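Chitinase (PDB 5GZT) probably hydrolyses internal beta-1,4 linkages between N-acetylglucosamine units of chitin and chitodextrins, with two family 18 glycosyl hydrolase regions in one chain. Local coordinates at residues F201-W206 with V257-G262; N209-L214 with T223-K228; A250-Y255 with K272-G277. One frame throughout, in Å; residues are numbered along the deposited sequence.

Contact 1. Residues F201-W206 with V257-G262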
# COMPACT_ATOMS: atom_id res chain seq x y z
N PHE B 201 20.62 18.11 -7.64
CA PHE B 201 22.07 17.92 -7.53
C PHE B 201 22.84 19.20 -7.93
O PHE B 201 22.40 19.97 -8.80
CB PHE B 201 22.55 16.71 -8.35
CG PHE B 201 22.10 16.71 -9.81
CD1 PHE B 201 20.81 16.34 -10.17
CD2 PHE B 201 23.00 16.99 -10.84
CE1 PHE B 201 20.41 16.29 -11.52
CE2 PHE B 201 22.60 16.95 -12.18
CZ PHE B 201 21.30 16.61 -12.53
N ASN B 202 23.97 19.41 -7.24
CA ASN B 202 24.99 20.41 -7.64
C ASN B 202 25.94 19.77 -8.67
O ASN B 202 26.61 18.78 -8.35
CB ASN B 202 25.79 20.93 -6.42
CG ASN B 202 24.97 21.88 -5.54
OD1 ASN B 202 24.29 22.80 -6.02
ND2 ASN B 202 25.08 21.69 -4.22
N ALA B 203 25.96 20.32 -9.89
CA ALA B 203 26.84 19.85 -10.98
C ALA B 203 27.96 20.86 -11.25
O ALA B 203 27.77 21.84 -11.98
CB ALA B 203 26.05 19.57 -12.27
N TYR B 204 29.12 20.61 -10.64
CA TYR B 204 30.33 21.38 -10.93
C TYR B 204 30.78 21.01 -12.35
O TYR B 204 30.62 19.86 -12.81
CB TYR B 204 31.42 21.10 -9.89
CG TYR B 204 30.98 21.27 -8.44
CD1 TYR B 204 30.24 22.40 -8.03
CD2 TYR B 204 31.30 20.31 -7.47
CE1 TYR B 204 29.85 22.56 -6.71
CE2 TYR B 204 30.91 20.46 -6.16
CZ TYR B 204 30.18 21.58 -5.78
OH TYR B 204 29.80 21.74 -4.48
N GLY B 205 31.30 22.02 -13.06
CA GLY B 205 31.64 21.88 -14.47
C GLY B 205 30.42 21.68 -15.34
O GLY B 205 30.42 20.84 -16.26
N TRP B 206 29.37 22.45 -15.05
CA TRP B 206 28.14 22.37 -15.82
C TRP B 206 28.51 22.69 -17.27
O TRP B 206 28.87 23.83 -17.56
CB TRP B 206 27.05 23.35 -15.31
CG TRP B 206 25.77 23.26 -16.13
CD1 TRP B 206 25.16 24.27 -16.83
CD2 TRP B 206 25.00 22.08 -16.37
NE1 TRP B 206 24.04 23.79 -17.48
CE2 TRP B 206 23.92 22.45 -17.21
CE3 TRP B 206 25.10 20.74 -15.95
CZ2 TRP B 206 22.95 21.53 -17.63
CZ3 TRP B 206 24.14 19.83 -16.37
CH2 TRP B 206 23.08 20.23 -17.21
N VAL B 257 22.97 9.52 -11.91
CA VAL B 257 23.24 10.79 -12.57
C VAL B 257 24.77 10.92 -12.87
O VAL B 257 25.62 10.42 -12.11
CB VAL B 257 22.66 11.98 -11.74
CG1 VAL B 257 23.33 12.11 -10.38
CG2 VAL B 257 22.69 13.29 -12.52
N LYS B 258 25.07 11.56 -14.00
CA LYS B 258 26.42 12.00 -14.36
C LYS B 258 26.34 13.12 -15.42
O LYS B 258 25.41 13.13 -16.27
CB LYS B 258 27.25 10.84 -14.91
CG LYS B 258 26.44 10.00 -15.86
CD LYS B 258 27.25 9.13 -16.80
CE LYS B 258 26.60 9.09 -18.17
NZ LYS B 258 27.03 7.89 -18.93
N THR B 259 27.32 14.04 -15.32
CA THR B 259 27.60 15.12 -16.30
C THR B 259 28.81 14.77 -17.21
O THR B 259 29.51 13.77 -17.00
CB THR B 259 27.91 16.47 -15.57
OG1 THR B 259 28.86 16.27 -14.49
CG2 THR B 259 26.63 17.09 -15.01
N ALA B 260 29.06 15.60 -18.22
CA ALA B 260 30.32 15.53 -18.99
C ALA B 260 30.72 16.89 -19.55
O ALA B 260 30.02 17.89 -19.33
CB ALA B 260 30.22 14.49 -20.10
N LYS B 261 31.87 16.93 -20.23
CA LYS B 261 32.22 17.98 -21.21
C LYS B 261 32.92 17.31 -22.38
O LYS B 261 34.12 17.02 -22.29
CB LYS B 261 33.14 19.06 -20.62
CG LYS B 261 32.69 19.68 -19.31
CD LYS B 261 33.51 19.25 -18.10
CE LYS B 261 34.32 20.40 -17.52
NZ LYS B 261 35.07 21.16 -18.54
N GLY B 262 32.17 17.03 -23.46
CA GLY B 262 32.68 16.31 -24.65
C GLY B 262 33.90 15.44 -24.41
O GLY B 262 35.02 15.92 -24.51
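Val257 and Phe201 meet tip to tip, the valine's CG2 methyl lying over one face of the phenylalanine ring. Val257 CG2 lies 3.8 Å from the Phe201 ring centroid, a CH-pi contact. It is displaced toward the rim, with Phe201 CZ nearest to Val257 CG2 at 3.6 Å. Two residues on, smaller groups suffice: Ala203 CB touches Thr259 CG2 at 3.7 Å. The same methyl reaches the edge of the Trp206 indole, near its plane, with CZ3 3.9 Å from Thr259 CG2. The backbones stay separate, Ala203 CA being 7.2 Å from Thr259 CA, because strands 197-203 and 251-261 lie in different sheets, 251-261 antiparallel to its neighbours here, packed against each other in the manner of a beta sandwich. Leu186 and Val184 of strand 184-191 extend this apolar layer beside Val257 and Thr259.

Chi1 of 47° puts Thr259 OG1 between N and carbonyl carbon and leaves CG2, anti to the carbonyl carbon, for Ala203 and Trp206; OG1 is buried with no partner in the model. Farther along, the bent Lys261 chain lays CD 3.9 Å from Gly205 O. Glycine suits that turn: phi is positive, 66°, and a beta carbon would press on Lys261 CE.

Contact 2. Residues N209-L214 with T223-K228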
# COMPACT_ATOMS: atom_id res chain seq x y z
N ASN B 209 25.09 19.54 -20.20
CA ASN B 209 24.75 18.16 -20.48
C ASN B 209 24.81 17.34 -19.19
O ASN B 209 25.58 17.65 -18.23
CB ASN B 209 25.65 17.52 -21.54
CG ASN B 209 26.87 16.84 -20.94
OD1 ASN B 209 27.63 17.46 -20.18
ND2 ASN B 209 27.05 15.57 -21.24
N ALA B 210 24.00 16.29 -19.20
CA ALA B 210 23.93 15.30 -18.14
C ALA B 210 22.93 14.23 -18.54
O ALA B 210 22.03 14.45 -19.39
CB ALA B 210 23.53 15.91 -16.80
N THR B 211 23.13 13.07 -17.92
CA THR B 211 22.39 11.86 -18.26
C THR B 211 21.92 11.13 -16.94
O THR B 211 22.71 10.88 -15.98
CB THR B 211 23.19 11.02 -19.33
OG1 THR B 211 23.08 9.61 -19.07
CG2 THR B 211 24.70 11.43 -19.40
N ILE B 212 20.61 10.88 -16.87
CA ILE B 212 19.97 10.29 -15.67
C ILE B 212 19.31 9.01 -16.11
O ILE B 212 18.55 9.04 -17.10
CB ILE B 212 18.91 11.22 -15.06
CG1 ILE B 212 19.59 12.43 -14.41
CG2 ILE B 212 18.07 10.50 -14.00
CD1 ILE B 212 18.67 13.59 -14.15
N VAL B 213 19.60 7.91 -15.40
CA VAL B 213 18.87 6.65 -15.62
C VAL B 213 18.02 6.31 -14.37
O VAL B 213 18.52 6.34 -13.24
CB VAL B 213 19.77 5.44 -16.08
CG1 VAL B 213 20.42 4.68 -14.92
CG2 VAL B 213 18.95 4.43 -16.90
N LEU B 214 16.74 6.01 -14.60
CA LEU B 214 15.78 5.70 -13.52
C LEU B 214 15.46 4.25 -13.64
O LEU B 214 15.24 3.76 -14.76
CB LEU B 214 14.48 6.51 -13.69
CG LEU B 214 14.62 8.02 -13.56
CD1 LEU B 214 13.26 8.73 -13.48
CD2 LEU B 214 15.47 8.37 -12.36
N THR B 223 15.97 6.38 -19.37
CA THR B 223 17.08 7.35 -19.48
C THR B 223 16.60 8.73 -19.90
O THR B 223 15.65 8.88 -20.70
CB THR B 223 18.22 6.86 -20.42
OG1 THR B 223 18.45 5.46 -20.27
CG2 THR B 223 19.51 7.59 -20.07
N TYR B 224 17.23 9.73 -19.29
CA TYR B 224 16.94 11.11 -19.53
C TYR B 224 18.27 11.89 -19.71
O TYR B 224 19.21 11.71 -18.92
CB TYR B 224 16.07 11.69 -18.39
CG TYR B 224 14.68 11.06 -18.31
CD1 TYR B 224 13.63 11.45 -19.18
CD2 TYR B 224 14.41 10.05 -17.38
CE1 TYR B 224 12.37 10.86 -19.11
CE2 TYR B 224 13.15 9.48 -17.30
CZ TYR B 224 12.14 9.87 -18.16
OH TYR B 224 10.92 9.26 -18.03
N THR B 225 18.33 12.74 -20.75
CA THR B 225 19.52 13.57 -21.03
C THR B 225 19.16 15.04 -21.17
O THR B 225 18.06 15.35 -21.64
CB THR B 225 20.22 13.12 -22.35
OG1 THR B 225 19.28 13.17 -23.45
CG2 THR B 225 20.82 11.70 -22.18
N TYR B 226 20.07 15.95 -20.78
CA TYR B 226 19.88 17.38 -21.12
C TYR B 226 19.69 17.61 -22.63
O TYR B 226 19.00 18.55 -23.03
CB TYR B 226 21.03 18.26 -20.62
CG TYR B 226 20.64 19.74 -20.47
CD1 TYR B 226 20.66 20.62 -21.56
CD2 TYR B 226 20.26 20.25 -19.24
CE1 TYR B 226 20.30 21.96 -21.42
CE2 TYR B 226 19.90 21.59 -19.09
CZ TYR B 226 19.93 22.45 -20.17
OH TYR B 226 19.57 23.77 -20.00
N GLU B 227 20.29 16.75 -23.45
CA GLU B 227 20.15 16.79 -24.92
C GLU B 227 18.69 16.59 -25.38
O GLU B 227 18.07 17.52 -25.90
CB GLU B 227 21.11 15.79 -25.60
CG GLU B 227 22.58 16.23 -25.71
CD GLU B 227 23.28 16.51 -24.37
OE1 GLU B 227 22.92 15.91 -23.31
OE2 GLU B 227 24.22 17.34 -24.37
N LYS B 228 18.14 15.39 -25.17
CA LYS B 228 16.73 15.11 -25.55
C LYS B 228 15.68 15.80 -24.66
O LYS B 228 14.57 16.10 -25.14
CB LYS B 228 16.43 13.59 -25.61
CG LYS B 228 16.31 12.98 -27.01
CD LYS B 228 17.24 11.79 -27.17
CE LYS B 228 18.68 12.27 -27.25
NZ LYS B 228 19.64 11.16 -27.02
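Ile212 and Tyr224 face each other as the hydrogen-bonded pair of an antiparallel hairpin, and each satisfies both backbone groups of the other. Ile212 N donates to Tyr224 O at 2.6 Å, and Tyr224 N returns a bond of the same length, 2.6 Å, to Ile212 O. Farther toward the open end, Tyr226 N donates to Ala210 O at 2.8 Å, and the same oxygen receives a CA-H...O contact from Thr225 CA at 3.1 Å.

Here strand 221-225 gives way to a short, weakly bonded helix, and Thr225 is its N-cap. Chi1 of 56° sets OG1 between its own backbone N and carbonyl carbon, where it accepts from Lys228 N at 3.0 Å. The branched threonine suits both roles, since its methyl CG2 remains to rest 3.8 Å from Thr211 CB in the non-hydrogen-bonded pair. Thr225 N, turned from the partner strand, has Asn229 OD1 as acceptor. Asn209 presents its CB to the Glu227 carboxylate, while its OD1 takes a hydrogen bond from Ala260 N.

On the Ile212 and Tyr224 face the contacts are between carbon atoms: Leu214 crosses the tyrosine at about a right angle, CD1 lying 3.9 Å from Tyr224 CE2. Beyond it, the Tyr224 ring meets Phe242 of strand 239-243. Strand 210-215 runs between 221-225 and 251-261: the backbones of Thr211 and Val213 bond to Lys258 and Ser256 on the other edge of strand 210-215, and Ile212 packs on Val257 of strand 251-261 and on Phe233 of strand 233-235.

Contact 3. Residues A250-Y255 with K272-G277. With FMT (formic acid), chain G.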
# COMPACT_ATOMS: atom_id res chain seq x y z
N ALA B 250 4.24 3.90 -7.52
CA ALA B 250 4.60 4.09 -6.13
C ALA B 250 5.69 3.13 -5.73
O ALA B 250 5.74 1.98 -6.22
CB ALA B 250 3.37 3.90 -5.24
N GLY B 251 6.55 3.61 -4.82
CA GLY B 251 7.53 2.78 -4.12
C GLY B 251 8.95 3.31 -4.29
O GLY B 251 9.16 4.53 -4.39
N THR B 252 9.92 2.40 -4.33
CA THR B 252 11.33 2.81 -4.33
C THR B 252 11.92 2.86 -5.77
O THR B 252 11.86 1.86 -6.48
CB THR B 252 12.19 1.93 -3.47
OG1 THR B 252 11.73 1.99 -2.13
CG2 THR B 252 13.64 2.45 -3.49
N TRP B 253 12.38 4.04 -6.20
CA TRP B 253 13.08 4.23 -7.50
C TRP B 253 14.58 4.31 -7.27
O TRP B 253 15.04 4.85 -6.29
CB TRP B 253 12.61 5.48 -8.25
CG TRP B 253 11.27 5.29 -8.79
CD1 TRP B 253 10.13 5.14 -8.06
CD2 TRP B 253 10.87 5.18 -10.17
NE1 TRP B 253 9.06 4.97 -8.89
CE2 TRP B 253 9.47 5.00 -10.19
CE3 TRP B 253 11.54 5.32 -11.39
CZ2 TRP B 253 8.74 4.87 -11.37
CZ3 TRP B 253 10.81 5.17 -12.59
CH2 TRP B 253 9.43 4.95 -12.57
N LEU B 254 15.33 3.70 -8.18
CA LEU B 254 16.80 3.81 -8.17
C LEU B 254 17.19 4.77 -9.29
O LEU B 254 16.64 4.70 -10.40
CB LEU B 254 17.43 2.43 -8.33
CG LEU B 254 17.05 1.38 -7.26
CD1 LEU B 254 17.59 0.00 -7.65
CD2 LEU B 254 17.55 1.75 -5.88
N TYR B 255 18.08 5.70 -9.00
CA TYR B 255 18.56 6.60 -10.05
C TYR B 255 20.10 6.68 -10.12
O TYR B 255 20.79 6.50 -9.12
CB TYR B 255 17.93 8.00 -9.91
CG TYR B 255 18.40 8.76 -8.70
CD1 TYR B 255 17.87 8.51 -7.45
CD2 TYR B 255 19.38 9.73 -8.80
CE1 TYR B 255 18.30 9.19 -6.32
CE2 TYR B 255 19.82 10.43 -7.68
CZ TYR B 255 19.28 10.16 -6.44
OH TYR B 255 19.72 10.83 -5.32
N LYS B 272 18.61 6.19 -4.18
CA LYS B 272 17.19 5.77 -4.10
C LYS B 272 16.32 6.98 -3.87
O LYS B 272 16.66 7.79 -3.03
CB LYS B 272 16.94 4.90 -2.89
CG LYS B 272 17.50 3.51 -2.90
CD LYS B 272 17.60 3.03 -1.45
CE LYS B 272 18.21 1.64 -1.39
NZ LYS B 272 18.06 1.00 -0.05
N ALA B 273 15.22 7.08 -4.61
CA ALA B 273 14.13 8.02 -4.31
C ALA B 273 12.84 7.27 -4.05
O ALA B 273 12.67 6.13 -4.48
CB ALA B 273 13.88 8.94 -5.48
N PHE B 274 11.90 7.94 -3.41
CA PHE B 274 10.65 7.29 -3.00
C PHE B 274 9.48 8.06 -3.57
O PHE B 274 9.36 9.26 -3.35
CB PHE B 274 10.61 7.28 -1.50
CG PHE B 274 11.79 6.58 -0.88
CD1 PHE B 274 11.86 5.21 -0.88
CD2 PHE B 274 12.86 7.31 -0.37
CE1 PHE B 274 12.93 4.54 -0.33
CE2 PHE B 274 13.97 6.64 0.17
CZ PHE B 274 14.00 5.24 0.19
N VAL B 275 8.65 7.36 -4.34
CA VAL B 275 7.49 7.95 -4.99
C VAL B 275 6.26 7.68 -4.07
O VAL B 275 6.06 6.54 -3.62
CB VAL B 275 7.35 7.40 -6.42
CG1 VAL B 275 6.05 7.79 -7.08
CG2 VAL B 275 8.51 7.93 -7.28
N GLN B 276 5.52 8.74 -3.73
CA GLN B 276 4.34 8.64 -2.87
C GLN B 276 3.33 7.63 -3.46
O GLN B 276 3.42 7.23 -4.62
CB GLN B 276 3.67 10.01 -2.72
CG GLN B 276 4.42 11.04 -1.90
CD GLN B 276 3.67 12.38 -1.85
OE1 GLN B 276 2.47 12.45 -2.14
NE2 GLN B 276 4.37 13.45 -1.47
N GLY B 277 2.35 7.25 -2.66
CA GLY B 277 1.23 6.44 -3.15
C GLY B 277 1.27 4.95 -2.82
O GLY B 277 0.47 4.17 -3.35
C FMT G . 17.09 3.50 1.83
O1 FMT G . 17.83 2.70 2.44
O2 FMT G . 17.11 4.84 2.01
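Trp253 and Ala273 form a hydrogen-bonded pair of the antiparallel hairpin made by strands 251-261 and 264-284, the second of which also pairs with strands 303-312 and 619-623 of the family 18 TIM barrel. The tight part is the ladder and the face bearing Trp253, Ala273 and Val275. Trp253 N donates to Ala273 O at 2.7 Å, Ala273 N answers to Trp253 O, and Gly251 and Val275 exchange a second pair of bonds. Gly251 has backbone angles that call for glycine, since a beta carbon would jam against the preceding carbonyl oxygen. The Val275 and Trp253 side chains cross obliquely, Val275 CG2 lying 3.3 Å from Trp253 CD1, while the indole NE1 is satisfied by Ala249 O. Ala273, small enough for this face, touches Leu197 of strand 197-203 and Thr189 of strand 184-191.

The other face becomes looser toward Lys272 and Leu254, which are partly exposed and point the same way. Even so, Leu254 CD2 presses on Lys272 CG at 3.5 Å, tighter than usual. Beyond CG the lysine chain is extended, carrying NZ to Tyr450 OH and, by a weak 3.0 Å bond, to O1 of a formic acid molecule, probably from the crystallisation liquor. An alanine at Lys272 would probably leave Tyr450 OH without its ammonium partner and open a gap beside Leu254 CD2.

Nearer the buried end of this face, Thr252 and Phe274 lie side by side. Thr252 OG1, hydrogen-bonded to Asp477 OD2, sits at the edge of the phenylalanine ring, 3.3 Å from Phe274 CE1.

Strand 251-261 runs through the set: contact 1 uses its far end, contact 3 its beginning, and contact 2 pairs the strand alongside it with the next one out. Contacts 2 and 3 are hairpin ladders within a sheet and depend on backbone hydrogen bonds, whereas contact 1 joins two sheets mainly by apolar side chains, without a hydrogen bond between its segments. Contact 3 is buried and lies about 16 Å from the chain's centre, beside the barrel; contacts 1 and 2, with centres about 39 and 32 Å out, are partly buried. All three are linked by side chains: Trp206 of contact 1 stacks edge-to-face on Tyr226 of contact 2, whose Leu214 packs against Tyr255 of contact 3.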